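PDB 2IF2: dephospho-CoA kinase from Aquifex aeolicus, which probably catalyses the last step of coenzyme A biosynthesis, the ATP-dependent phosphorylation of the 3'-hydroxyl of dephospho-CoA. Local coordinates for residues A[3-15]-A[151-164]. Sequence-based numbering, arbitrary orientation.
Sequences RIGLTGNIGCGKS and FERRWKKQMPIEEK. With SO4 (sulfate ion), chain D.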
loop_
_atom_site.group_PDB
_atom_site.type_symbol
_atom_site.label_atom_id
_atom_site.label_comp_id
_atom_site.label_asym_id
_atom_site.label_seq_id
_atom_site.Cartn_x
_atom_site.Cartn_y
_atom_site.Cartn_z
ATOM N N ARG A 3 -7.158 -13.465 5.144
ATOM C CA ARG A 3 -6.625 -12.133 4.851
ATOM C C ARG A 3 -5.195 -12.245 4.341
ATOM O O ARG A 3 -4.295 -12.683 5.062
ATOM C CB ARG A 3 -6.643 -11.248 6.106
ATOM C CG ARG A 3 -7.757 -10.199 6.151
ATOM C CD ARG A 3 -9.124 -10.818 6.412
ATOM N NE ARG A 3 -10.156 -9.810 6.626
ATOM C CZ ARG A 3 -11.390 -10.079 7.049
ATOM N NH1 ARG A 3 -12.268 -9.099 7.214
ATOM N NH2 ARG A 3 -11.749 -11.329 7.314
ATOM N N ILE A 4 -4.985 -11.844 3.095
ATOM C CA ILE A 4 -3.657 -11.914 2.511
ATOM C C ILE A 4 -3.099 -10.511 2.292
ATOM O O ILE A 4 -3.842 -9.564 2.026
ATOM C CB ILE A 4 -3.683 -12.677 1.172
ATOM C CG1 ILE A 4 -4.453 -13.990 1.345
ATOM C CG2 ILE A 4 -2.264 -12.957 0.701
ATOM C CD1 ILE A 4 -3.896 -14.908 2.416
ATOM N N GLY A 5 -1.786 -10.383 2.423
ATOM C CA GLY A 5 -1.158 -9.096 2.242
ATOM C C GLY A 5 -0.215 -9.106 1.068
ATOM O O GLY A 5 0.589 -10.021 0.901
ATOM N N LEU A 6 -0.308 -8.075 0.247
ATOM C CA LEU A 6 0.545 -7.984 -0.920
ATOM C C LEU A 6 1.394 -6.745 -0.758
ATOM O O LEU A 6 0.870 -5.639 -0.701
ATOM C CB LEU A 6 -0.321 -7.866 -2.162
ATOM C CG LEU A 6 0.286 -8.310 -3.479
ATOM C CD1 LEU A 6 -0.731 -8.009 -4.559
ATOM C CD2 LEU A 6 1.604 -7.603 -3.753
ATOM N N THR A 7 2.706 -6.919 -0.684
ATOM C CA THR A 7 3.579 -5.767 -0.517
ATOM C C THR A 7 4.727 -5.721 -1.525
ATOM O O THR A 7 4.798 -6.530 -2.458
ATOM C CB THR A 7 4.178 -5.730 0.893
ATOM O OG1 THR A 7 4.777 -4.450 1.120
ATOM C CG2 THR A 7 5.242 -6.813 1.048
ATOM N N GLY A 8 5.621 -4.758 -1.321
ATOM C CA GLY A 8 6.764 -4.583 -2.193
ATOM C C GLY A 8 7.226 -3.144 -2.145
ATOM O O GLY A 8 6.862 -2.404 -1.230
ATOM N N ASN A 9 8.037 -2.744 -3.116
ATOM C CA ASN A 9 8.515 -1.373 -3.173
ATOM C C ASN A 9 7.918 -0.622 -4.361
ATOM O O ASN A 9 7.382 -1.222 -5.295
ATOM C CB ASN A 9 10.044 -1.337 -3.241
ATOM C CG ASN A 9 10.689 -1.464 -1.873
ATOM O OD1 ASN A 9 11.916 -1.477 -1.750
ATOM N ND2 ASN A 9 9.864 -1.551 -0.833
ATOM N N ILE A 10 8.004 0.699 -4.312
ATOM C CA ILE A 10 7.472 1.531 -5.374
ATOM C C ILE A 10 8.097 1.164 -6.720
ATOM O O ILE A 10 9.322 1.116 -6.870
ATOM C CB ILE A 10 7.717 3.028 -5.067
ATOM C CG1 ILE A 10 7.136 3.893 -6.183
ATOM C CG2 ILE A 10 9.201 3.289 -4.880
ATOM C CD1 ILE A 10 5.627 3.754 -6.344
ATOM N N GLY A 11 7.235 0.885 -7.689
ATOM C CA GLY A 11 7.692 0.526 -9.015
ATOM C C GLY A 11 8.131 -0.919 -9.140
ATOM O O GLY A 11 9.011 -1.224 -9.939
ATOM N N CYS A 12 7.527 -1.812 -8.363
ATOM C CA CYS A 12 7.892 -3.222 -8.418
ATOM C C CYS A 12 6.859 -4.042 -9.155
ATOM O O CYS A 12 7.118 -5.181 -9.549
ATOM C CB CYS A 12 8.079 -3.768 -7.010
ATOM S SG CYS A 12 9.526 -3.054 -6.195
ATOM N N GLY A 13 5.685 -3.445 -9.339
ATOM C CA GLY A 13 4.600 -4.111 -10.036
ATOM C C GLY A 13 3.458 -4.506 -9.119
ATOM O O GLY A 13 2.576 -5.259 -9.526
ATOM N N LYS A 14 3.467 -4.011 -7.883
ATOM C CA LYS A 14 2.399 -4.336 -6.950
ATOM C C LYS A 14 1.063 -4.134 -7.628
ATOM O O LYS A 14 0.120 -4.875 -7.399
ATOM C CB LYS A 14 2.473 -3.465 -5.698
ATOM C CG LYS A 14 3.599 -3.829 -4.771
ATOM C CD LYS A 14 3.748 -2.812 -3.665
ATOM C CE LYS A 14 4.220 -1.452 -4.190
ATOM N NZ LYS A 14 3.130 -0.455 -4.420
ATOM N N SER A 15 0.986 -3.125 -8.471
ATOM C CA SER A 15 -0.242 -2.860 -9.179
ATOM C C SER A 15 -0.555 -4.002 -10.138
ATOM O O SER A 15 -1.620 -4.612 -10.041
ATOM C CB SER A 15 -0.104 -1.563 -9.952
ATOM O OG SER A 15 1.132 -1.570 -10.666
ATOM N N PHE A 151 11.349 9.820 -7.032
ATOM C CA PHE A 151 11.363 8.372 -6.848
ATOM C C PHE A 151 12.291 7.992 -5.711
ATOM O O PHE A 151 11.889 7.336 -4.754
ATOM C CB PHE A 151 11.848 7.679 -8.125
ATOM C CG PHE A 151 12.142 6.212 -7.952
ATOM C CD1 PHE A 151 11.128 5.309 -7.675
ATOM C CD2 PHE A 151 13.438 5.730 -8.078
ATOM C CE1 PHE A 151 11.402 3.947 -7.528
ATOM C CE2 PHE A 151 13.717 4.369 -7.931
ATOM C CZ PHE A 151 12.698 3.482 -7.658
ATOM N N GLU A 152 13.544 8.411 -5.833
ATOM C CA GLU A 152 14.563 8.114 -4.840
ATOM C C GLU A 152 14.202 8.685 -3.484
ATOM O O GLU A 152 14.681 8.217 -2.452
ATOM C CB GLU A 152 15.901 8.673 -5.304
ATOM C CG GLU A 152 16.233 8.250 -6.717
ATOM C CD GLU A 152 17.556 8.778 -7.185
ATOM O OE1 GLU A 152 17.800 9.992 -7.018
ATOM O OE2 GLU A 152 18.345 7.979 -7.730
ATOM N N ARG A 153 13.346 9.694 -3.493
ATOM C CA ARG A 153 12.924 10.325 -2.259
ATOM C C ARG A 153 12.052 9.367 -1.459
ATOM O O ARG A 153 12.068 9.383 -0.230
ATOM C CB ARG A 153 12.165 11.603 -2.582
ATOM C CG ARG A 153 11.905 12.496 -1.394
ATOM C CD ARG A 153 11.168 13.733 -1.858
ATOM N NE ARG A 153 10.003 13.360 -2.653
ATOM C CZ ARG A 153 9.030 12.566 -2.213
ATOM N NH1 ARG A 153 9.090 12.066 -0.986
ATOM N NH2 ARG A 153 8.001 12.265 -2.996
ATOM N N ARG A 154 11.294 8.531 -2.164
ATOM C CA ARG A 154 10.424 7.552 -1.516
ATOM C C ARG A 154 11.174 6.248 -1.297
ATOM O O ARG A 154 11.170 5.700 -0.201
ATOM C CB ARG A 154 9.177 7.277 -2.366
ATOM C CG ARG A 154 8.276 8.482 -2.560
ATOM C CD ARG A 154 7.119 8.182 -3.497
ATOM N NE ARG A 154 6.457 9.415 -3.919
ATOM C CZ ARG A 154 5.529 9.493 -4.870
ATOM N NH1 ARG A 154 5.137 8.401 -5.514
ATOM N NH2 ARG A 154 4.999 10.667 -5.185
ATOM N N TRP A 155 11.820 5.759 -2.349
ATOM C CA TRP A 155 12.571 4.515 -2.275
ATOM C C TRP A 155 13.481 4.484 -1.060
ATOM O O TRP A 155 13.729 3.423 -0.488
ATOM C CB TRP A 155 13.400 4.320 -3.545
ATOM C CG TRP A 155 14.169 3.036 -3.567
ATOM C CD1 TRP A 155 15.388 2.793 -2.997
ATOM C CD2 TRP A 155 13.756 1.806 -4.173
ATOM N NE1 TRP A 155 15.760 1.484 -3.210
ATOM C CE2 TRP A 155 14.776 0.854 -3.927
ATOM C CE3 TRP A 155 12.620 1.410 -4.894
ATOM C CZ2 TRP A 155 14.696 -0.466 -4.384
ATOM C CZ3 TRP A 155 12.541 0.097 -5.348
ATOM C CH2 TRP A 155 13.574 -0.825 -5.088
ATOM N N LYS A 156 13.972 5.651 -0.662
ATOM C CA LYS A 156 14.848 5.746 0.500
ATOM C C LYS A 156 14.095 5.215 1.721
ATOM O O LYS A 156 14.614 4.383 2.464
ATOM C CB LYS A 156 15.254 7.205 0.733
ATOM C CG LYS A 156 16.670 7.405 1.286
ATOM C CD LYS A 156 16.874 6.791 2.672
ATOM C CE LYS A 156 18.308 7.016 3.163
ATOM N NZ LYS A 156 18.584 6.448 4.514
ATOM N N LYS A 157 12.866 5.701 1.905
ATOM C CA LYS A 157 12.018 5.308 3.029
ATOM C C LYS A 157 11.832 3.804 3.124
ATOM O O LYS A 157 11.993 3.214 4.190
ATOM C CB LYS A 157 10.638 5.970 2.925
ATOM C CG LYS A 157 9.706 5.641 4.093
ATOM C CD LYS A 157 8.300 6.204 3.907
ATOM C CE LYS A 157 8.293 7.726 3.820
ATOM N NZ LYS A 157 6.935 8.255 3.483
ATOM N N GLN A 158 11.479 3.184 2.008
ATOM C CA GLN A 158 11.274 1.746 1.990
ATOM C C GLN A 158 12.577 1.016 2.252
ATOM O O GLN A 158 13.608 1.355 1.677
ATOM C CB GLN A 158 10.718 1.309 0.642
ATOM C CG GLN A 158 9.338 1.832 0.351
ATOM C CD GLN A 158 8.791 1.257 -0.921
ATOM O OE1 GLN A 158 9.356 1.453 -1.994
ATOM N NE2 GLN A 158 7.693 0.528 -0.813
HETATM N N MSE A 159 12.520 0.005 3.112
HETATM C CA MSE A 159 13.703 -0.771 3.450
HETATM C C MSE A 159 14.234 -1.523 2.237
HETATM O O MSE A 159 13.517 -1.731 1.260
HETATM C CB MSE A 159 13.388 -1.780 4.553
HETATM C CG MSE A 159 12.539 -2.951 4.098
HETATM SE SE MSE A 159 12.716 -4.468 5.294
HETATM C CE MSE A 159 11.629 -3.810 6.747
ATOM N N PRO A 160 15.509 -1.942 2.287
ATOM C CA PRO A 160 16.137 -2.678 1.187
ATOM C C PRO A 160 15.273 -3.846 0.749
ATOM O O PRO A 160 15.073 -4.800 1.505
ATOM C CB PRO A 160 17.456 -3.138 1.793
ATOM C CG PRO A 160 17.803 -1.999 2.694
ATOM C CD PRO A 160 16.478 -1.707 3.373
ATOM N N ILE A 161 14.761 -3.758 -0.476
ATOM C CA ILE A 161 13.902 -4.800 -1.035
ATOM C C ILE A 161 14.562 -6.175 -0.920
ATOM O O ILE A 161 13.886 -7.190 -0.721
ATOM C CB ILE A 161 13.580 -4.519 -2.529
ATOM C CG1 ILE A 161 12.548 -5.526 -3.038
ATOM C CG2 ILE A 161 14.850 -4.587 -3.368
ATOM C CD1 ILE A 161 11.198 -5.426 -2.346
ATOM N N GLU A 162 15.886 -6.196 -1.031
ATOM C CA GLU A 162 16.643 -7.434 -0.949
ATOM C C GLU A 162 16.573 -8.026 0.459
ATOM O O GLU A 162 16.976 -9.168 0.685
ATOM C CB GLU A 162 18.092 -7.172 -1.355
ATOM C CG GLU A 162 18.226 -6.248 -2.562
ATOM C CD GLU A 162 19.208 -6.764 -3.596
ATOM O OE1 GLU A 162 19.526 -6.013 -4.543
ATOM O OE2 GLU A 162 19.658 -7.922 -3.463
ATOM N N GLU A 163 16.056 -7.243 1.402
ATOM C CA GLU A 163 15.909 -7.698 2.783
ATOM C C GLU A 163 14.424 -7.994 3.022
ATOM O O GLU A 163 14.079 -8.965 3.699
ATOM C CB GLU A 163 16.401 -6.617 3.763
ATOM C CG GLU A 163 17.386 -7.100 4.862
ATOM C CD GLU A 163 16.722 -7.853 6.022
ATOM O OE1 GLU A 163 15.837 -7.277 6.693
ATOM O OE2 GLU A 163 17.100 -9.018 6.273
ATOM N N LYS A 164 13.554 -7.160 2.452
ATOM C CA LYS A 164 12.112 -7.334 2.601
ATOM C C LYS A 164 11.674 -8.705 2.119
ATOM O O LYS A 164 10.789 -9.322 2.708
ATOM C CB LYS A 164 11.352 -6.255 1.822
ATOM C CG LYS A 164 9.837 -6.459 1.807
ATOM C CD LYS A 164 9.083 -5.284 1.186
ATOM C CE LYS A 164 9.056 -4.075 2.105
ATOM N NZ LYS A 164 8.235 -2.970 1.539
HETATM S S SO4 D . 4.194 -0.410 -8.159
HETATM O O1 SO4 D . 4.431 -0.578 -9.609
HETATM O O2 SO4 D . 2.784 -0.700 -7.866
HETATM O O3 SO4 D . 4.500 0.982 -7.759
HETATM O O4 SO4 D . 5.051 -1.348 -7.396
#
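Gln158 offers the loop 9-13 an acceptor: Ile10 N donates to Gln158 OE1 at 2.8 Å, nearly straight (164°) and in the carbonyl plane, on a lone pair. The long Lys164 chain, bent at chi3 (-74°), carries its ammonium group to Gly8, NZ donating to Gly8 O at 3.1 Å from above the carbonyl plane. Asn9 ND2 approaches Gly8 O from that same face, so two donors grip one buried oxygen. The Asn9 and Gln158 side chains run past each other in opposite directions, their amide planes 37° apart, and Asn9 OD1 lies over one face of the Trp155 indole. Ile10, branched and apolar, puts CG2 3.5 Å from Phe151 CE1 and against Trp155; its carbonyl oxygen meets both rings at their edges. Farther out, Tyr134 backs these aromatics, and Ser113 O takes weak hydrogen bonds from Lys164 and from Gln158 NE2, the amide's donor end. Backbone angles call for glycine at Gly8 and Gly13, where a CB would jam against the preceding carbonyl oxygen; positive phi favours it at Gly11. The amides of Gly11 to Ser15 wrap a sulfate, Gly11 N 2.7 Å from O3, where nucleotide phosphate would probably sit. Strand, glycine-rich loop and helix form the P-loop (Walker A motif) of P-loop NTPases.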